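Local coordinates for cryptic loci regulator 2 (Schizosaccharomyces pombe 972h-, PDB 5IKJ), which promotes transcriptional silencing upstream of histone deacetylases and is required for nucleosome positioning at heterochromatic loci and for silencing by the SHREC complex, at residues R56-F68 and T136-P148. Sequence-based numbering, arbitrary orientation.
Sequences RQICGRLLAQHVF and TDSFENYYLASLP
R56 grips L144 from both its backbone and its side chain. Starting at CB, the chain lies against L144, CB to CB 3.7 Å; CG then passes over CG and CD2 of L147, and CD lies against L144 O and the backbone N of L147. A nearly eclipsed chi3 of -3° bends the chain so that NE turns back onto L144 O at 2.7 Å, with the oxygen close to the guanidinium plane. NH2 adds a weak bond to the same oxygen and faces the edge of the Y143 ring, while NH1 is held by N52. The backbone O of R56 meanwhile accepts L144 N in an almost straight bond (2.9 Å) and G60 N from the opposite face of its plane. With an alanine here, L144 O would probably lose both side-chain donors and a gap would open beside L147.

G60 lets the backbones close in: its CA is 3.7 Å from Y143 CA, where a side chain would clash. Farther along, the A64 methyl packs on Y142 CG and F139 CB, and F68 CB meets the F139 ring at CZ (3.7 Å). Helix 50-67 packs against strand 143-144, which pairs in parallel with strand 14-17, and through C59, L62 and V67 also touches helix 183-195, which carries the zinc ligand H189.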
loop_
_atom_site.group_PDB
_atom_site.type_symbol
_atom_site.label_atom_id
_atom_site.label_comp_id
_atom_site.label_asym_id
_atom_site.label_seq_id
_atom_site.Cartn_x
_atom_site.Cartn_y
_atom_site.Cartn_z
ATOM N N ARG A 56 -26.790 -10.186 -7.591
ATOM C CA ARG A 56 -25.712 -9.981 -8.550
ATOM C C ARG A 56 -25.298 -8.518 -8.657
ATOM O O ARG A 56 -24.171 -8.239 -9.079
ATOM C CB ARG A 56 -26.134 -10.514 -9.919
ATOM C CG ARG A 56 -26.385 -12.020 -9.934
ATOM C CD ARG A 56 -26.761 -12.541 -11.319
ATOM N NE ARG A 56 -26.859 -11.473 -12.311
ATOM C CZ ARG A 56 -27.994 -10.982 -12.806
ATOM N NH1 ARG A 56 -29.171 -11.457 -12.426
ATOM N NH2 ARG A 56 -27.945 -10.006 -13.702
ATOM N N GLN A 57 -26.173 -7.581 -8.283
ATOM C CA GLN A 57 -25.775 -6.177 -8.250
ATOM C C GLN A 57 -24.838 -5.902 -7.081
ATOM O O GLN A 57 -23.873 -5.140 -7.214
ATOM C CB GLN A 57 -27.008 -5.277 -8.163
ATOM C CG GLN A 57 -27.815 -5.184 -9.445
ATOM C CD GLN A 57 -29.027 -4.286 -9.295
ATOM O OE1 GLN A 57 -29.812 -4.435 -8.358
ATOM N NE2 GLN A 57 -29.180 -3.339 -10.212
ATOM N N ILE A 58 -25.114 -6.506 -5.925
ATOM C CA ILE A 58 -24.247 -6.331 -4.762
ATOM C C ILE A 58 -22.893 -6.983 -5.014
ATOM O O ILE A 58 -21.841 -6.399 -4.730
ATOM C CB ILE A 58 -24.929 -6.900 -3.505
ATOM C CG1 ILE A 58 -26.185 -6.088 -3.172
ATOM C CG2 ILE A 58 -23.973 -6.891 -2.317
ATOM C CD1 ILE A 58 -27.271 -6.889 -2.487
ATOM N N CYS A 59 -22.902 -8.206 -5.546
ATOM C CA CYS A 59 -21.653 -8.882 -5.884
ATOM C C CYS A 59 -20.817 -8.040 -6.839
ATOM O O CYS A 59 -19.611 -7.863 -6.635
ATOM C CB CYS A 59 -21.950 -10.251 -6.498
ATOM S SG CYS A 59 -22.565 -11.484 -5.340
ATOM N N GLY A 60 -21.445 -7.505 -7.888
ATOM C CA GLY A 60 -20.698 -6.744 -8.875
ATOM C C GLY A 60 -20.119 -5.458 -8.319
ATOM O O GLY A 60 -18.966 -5.119 -8.597
ATOM N N ARG A 61 -20.905 -4.721 -7.531
ATOM C CA ARG A 61 -20.408 -3.474 -6.961
ATOM C C ARG A 61 -19.234 -3.732 -6.029
ATOM O O ARG A 61 -18.191 -3.075 -6.125
ATOM C CB ARG A 61 -21.521 -2.740 -6.210
ATOM C CG ARG A 61 -21.021 -1.497 -5.473
ATOM C CD ARG A 61 -22.133 -0.707 -4.802
ATOM N NE ARG A 61 -22.646 -1.369 -3.606
ATOM C CZ ARG A 61 -23.705 -2.173 -3.576
ATOM N NH1 ARG A 61 -24.081 -2.721 -2.428
ATOM N NH2 ARG A 61 -24.391 -2.432 -4.682
ATOM N N LEU A 62 -19.388 -4.685 -5.110
ATOM C CA LEU A 62 -18.360 -4.921 -4.103
ATOM C C LEU A 62 -17.151 -5.625 -4.703
ATOM O O LEU A 62 -16.011 -5.340 -4.318
ATOM C CB LEU A 62 -18.945 -5.726 -2.943
ATOM C CG LEU A 62 -20.062 -4.993 -2.193
ATOM C CD1 LEU A 62 -20.771 -5.911 -1.211
ATOM C CD2 LEU A 62 -19.513 -3.772 -1.469
ATOM N N LEU A 63 -17.375 -6.541 -5.644
ATOM C CA LEU A 63 -16.258 -7.097 -6.400
ATOM C C LEU A 63 -15.494 -5.988 -7.113
ATOM O O LEU A 63 -14.264 -5.907 -7.023
ATOM C CB LEU A 63 -16.763 -8.136 -7.401
ATOM C CG LEU A 63 -15.683 -8.837 -8.231
ATOM C CD1 LEU A 63 -14.677 -9.536 -7.325
ATOM C CD2 LEU A 63 -16.300 -9.831 -9.207
ATOM N N ALA A 64 -16.214 -5.111 -7.817
ATOM C CA ALA A 64 -15.561 -4.021 -8.535
ATOM C C ALA A 64 -14.766 -3.133 -7.588
ATOM O O ALA A 64 -13.629 -2.751 -7.889
ATOM C CB ALA A 64 -16.600 -3.195 -9.292
ATOM N N GLN A 65 -15.349 -2.787 -6.438
ATOM C CA GLN A 65 -14.637 -1.974 -5.461
ATOM C C GLN A 65 -13.470 -2.723 -4.836
ATOM O O GLN A 65 -12.578 -2.090 -4.264
ATOM C CB GLN A 65 -15.604 -1.503 -4.373
ATOM C CG GLN A 65 -16.682 -0.557 -4.884
ATOM C CD GLN A 65 -17.780 -0.312 -3.868
ATOM O OE1 GLN A 65 -17.747 -0.847 -2.760
ATOM N NE2 GLN A 65 -18.762 0.501 -4.243
ATOM N N HIS A 66 -13.454 -4.053 -4.936
ATOM C CA HIS A 66 -12.334 -4.826 -4.415
ATOM C C HIS A 66 -11.219 -4.931 -5.448
ATOM O O HIS A 66 -10.060 -4.618 -5.157
ATOM C CB HIS A 66 -12.816 -6.215 -4.001
ATOM C CG HIS A 66 -11.927 -6.898 -3.008
ATOM N ND1 HIS A 66 -12.288 -8.068 -2.377
ATOM C CD2 HIS A 66 -10.696 -6.582 -2.541
ATOM C CE1 HIS A 66 -11.320 -8.443 -1.561
ATOM N NE2 HIS A 66 -10.342 -7.558 -1.641
ATOM N N VAL A 67 -11.556 -5.358 -6.667
ATOM C CA VAL A 67 -10.532 -5.570 -7.687
ATOM C C VAL A 67 -9.919 -4.245 -8.114
ATOM O O VAL A 67 -8.701 -4.141 -8.305
ATOM C CB VAL A 67 -11.117 -6.326 -8.894
ATOM C CG1 VAL A 67 -10.002 -6.756 -9.841
ATOM C CG2 VAL A 67 -11.904 -7.535 -8.437
ATOM N N PHE A 68 -10.747 -3.215 -8.278
ATOM C CA PHE A 68 -10.284 -1.900 -8.696
ATOM C C PHE A 68 -10.160 -0.930 -7.530
ATOM O O PHE A 68 -10.169 0.288 -7.740
ATOM C CB PHE A 68 -11.219 -1.333 -9.764
ATOM C CG PHE A 68 -11.376 -2.226 -10.961
ATOM C CD1 PHE A 68 -10.285 -2.532 -11.758
ATOM C CD2 PHE A 68 -12.611 -2.760 -11.290
ATOM C CE1 PHE A 68 -10.422 -3.354 -12.857
ATOM C CE2 PHE A 68 -12.754 -3.582 -12.391
ATOM C CZ PHE A 68 -11.657 -3.879 -13.176
ATOM N N THR A 136 -16.670 3.470 -16.799
ATOM C CA THR A 136 -16.947 4.416 -15.728
ATOM C C THR A 136 -16.257 3.972 -14.441
ATOM O O THR A 136 -16.115 2.778 -14.164
ATOM C CB THR A 136 -18.454 4.550 -15.493
ATOM O OG1 THR A 136 -18.690 5.390 -14.356
ATOM C CG2 THR A 136 -19.101 3.188 -15.252
ATOM N N ASP A 137 -15.822 4.953 -13.651
ATOM C CA ASP A 137 -15.107 4.691 -12.409
ATOM C C ASP A 137 -16.015 4.688 -11.187
ATOM O O ASP A 137 -15.526 4.500 -10.068
ATOM C CB ASP A 137 -13.986 5.720 -12.216
ATOM C CG ASP A 137 -14.476 7.149 -12.345
ATOM O OD1 ASP A 137 -15.688 7.384 -12.164
ATOM O OD2 ASP A 137 -13.644 8.038 -12.627
ATOM N N SER A 138 -17.319 4.892 -11.367
ATOM C CA SER A 138 -18.282 4.792 -10.272
ATOM C C SER A 138 -18.692 3.329 -10.162
ATOM O O SER A 138 -19.537 2.849 -10.921
ATOM C CB SER A 138 -19.482 5.697 -10.518
ATOM O OG SER A 138 -20.189 5.302 -11.681
ATOM N N PHE A 139 -18.088 2.617 -9.210
ATOM C CA PHE A 139 -18.273 1.174 -9.128
ATOM C C PHE A 139 -19.633 0.778 -8.572
ATOM O O PHE A 139 -19.964 -0.412 -8.592
ATOM C CB PHE A 139 -17.157 0.561 -8.284
ATOM C CG PHE A 139 -15.783 0.975 -8.719
ATOM C CD1 PHE A 139 -15.316 0.646 -9.981
ATOM C CD2 PHE A 139 -14.960 1.698 -7.872
ATOM C CE1 PHE A 139 -14.052 1.030 -10.389
ATOM C CE2 PHE A 139 -13.694 2.082 -8.274
ATOM C CZ PHE A 139 -13.240 1.748 -9.534
ATOM N N GLU A 140 -20.428 1.736 -8.089
ATOM C CA GLU A 140 -21.777 1.425 -7.632
ATOM C C GLU A 140 -22.680 0.939 -8.758
ATOM O O GLU A 140 -23.760 0.409 -8.473
ATOM C CB GLU A 140 -22.403 2.652 -6.963
ATOM C CG GLU A 140 -21.729 3.058 -5.659
ATOM C CD GLU A 140 -22.620 3.916 -4.781
ATOM O OE1 GLU A 140 -23.299 4.818 -5.317
ATOM O OE2 GLU A 140 -22.649 3.682 -3.553
ATOM N N ASN A 141 -22.269 1.096 -10.017
ATOM C CA ASN A 141 -23.079 0.672 -11.151
ATOM C C ASN A 141 -22.748 -0.731 -11.638
ATOM O O ASN A 141 -23.582 -1.348 -12.311
ATOM C CB ASN A 141 -22.908 1.653 -12.316
ATOM C CG ASN A 141 -23.832 2.848 -12.213
ATOM O OD1 ASN A 141 -24.147 3.314 -11.118
ATOM N ND2 ASN A 141 -24.281 3.345 -13.358
ATOM N N TYR A 142 -21.563 -1.248 -11.323
ATOM C CA TYR A 142 -21.178 -2.569 -11.795
ATOM C C TYR A 142 -22.127 -3.628 -11.243
ATOM O O TYR A 142 -22.756 -3.456 -10.197
ATOM C CB TYR A 142 -19.740 -2.893 -11.386
ATOM C CG TYR A 142 -18.682 -2.090 -12.113
ATOM C CD1 TYR A 142 -18.676 -0.704 -12.064
ATOM C CD2 TYR A 142 -17.675 -2.722 -12.834
ATOM C CE1 TYR A 142 -17.706 0.032 -12.716
ATOM C CE2 TYR A 142 -16.700 -1.994 -13.491
ATOM C CZ TYR A 142 -16.722 -0.617 -13.428
ATOM O OH TYR A 142 -15.758 0.116 -14.080
ATOM N N TYR A 143 -22.223 -4.740 -11.965
ATOM C CA TYR A 143 -23.108 -5.823 -11.568
ATOM C C TYR A 143 -22.682 -7.091 -12.289
ATOM O O TYR A 143 -22.127 -7.038 -13.390
ATOM C CB TYR A 143 -24.571 -5.496 -11.882
ATOM C CG TYR A 143 -24.929 -5.636 -13.343
ATOM C CD1 TYR A 143 -24.705 -4.597 -14.236
ATOM C CD2 TYR A 143 -25.493 -6.809 -13.828
ATOM C CE1 TYR A 143 -25.033 -4.723 -15.574
ATOM C CE2 TYR A 143 -25.823 -6.944 -15.161
ATOM C CZ TYR A 143 -25.592 -5.899 -16.030
ATOM O OH TYR A 143 -25.921 -6.034 -17.361
ATOM N N LEU A 144 -22.945 -8.231 -11.655
ATOM C CA LEU A 144 -22.647 -9.526 -12.257
ATOM C C LEU A 144 -23.629 -9.796 -13.388
ATOM O O LEU A 144 -24.834 -9.943 -13.155
ATOM C CB LEU A 144 -22.718 -10.629 -11.205
ATOM C CG LEU A 144 -21.381 -11.180 -10.704
ATOM C CD1 LEU A 144 -20.479 -10.062 -10.199
ATOM C CD2 LEU A 144 -21.615 -12.213 -9.613
ATOM N N ALA A 145 -23.119 -9.852 -14.622
ATOM C CA ALA A 145 -23.944 -10.283 -15.745
ATOM C C ALA A 145 -24.609 -11.616 -15.453
ATOM O O ALA A 145 -25.738 -11.862 -15.890
ATOM C CB ALA A 145 -23.096 -10.405 -17.013
ATOM N N SER A 146 -23.926 -12.485 -14.714
ATOM C CA SER A 146 -24.401 -13.836 -14.468
ATOM C C SER A 146 -23.641 -14.408 -13.283
ATOM O O SER A 146 -22.477 -14.070 -13.055
ATOM C CB SER A 146 -24.208 -14.722 -15.703
ATOM O OG SER A 146 -24.444 -16.084 -15.398
ATOM N N LEU A 147 -24.312 -15.274 -12.531
ATOM C CA LEU A 147 -23.636 -15.987 -11.464
ATOM C C LEU A 147 -22.600 -16.939 -12.059
ATOM O O LEU A 147 -22.754 -17.404 -13.192
ATOM C CB LEU A 147 -24.633 -16.772 -10.619
ATOM C CG LEU A 147 -25.504 -15.962 -9.658
ATOM C CD1 LEU A 147 -26.633 -16.830 -9.128
ATOM C CD2 LEU A 147 -24.677 -15.400 -8.511
ATOM N N PRO A 148 -21.532 -17.241 -11.323
ATOM C CA PRO A 148 -20.533 -18.178 -11.848
ATOM C C PRO A 148 -21.184 -19.500 -12.223
ATOM O O PRO A 148 -22.076 -19.992 -11.529
ATOM C CB PRO A 148 -19.543 -18.341 -10.688
ATOM C CG PRO A 148 -19.779 -17.161 -9.800
ATOM C CD PRO A 148 -21.216 -16.798 -9.955
#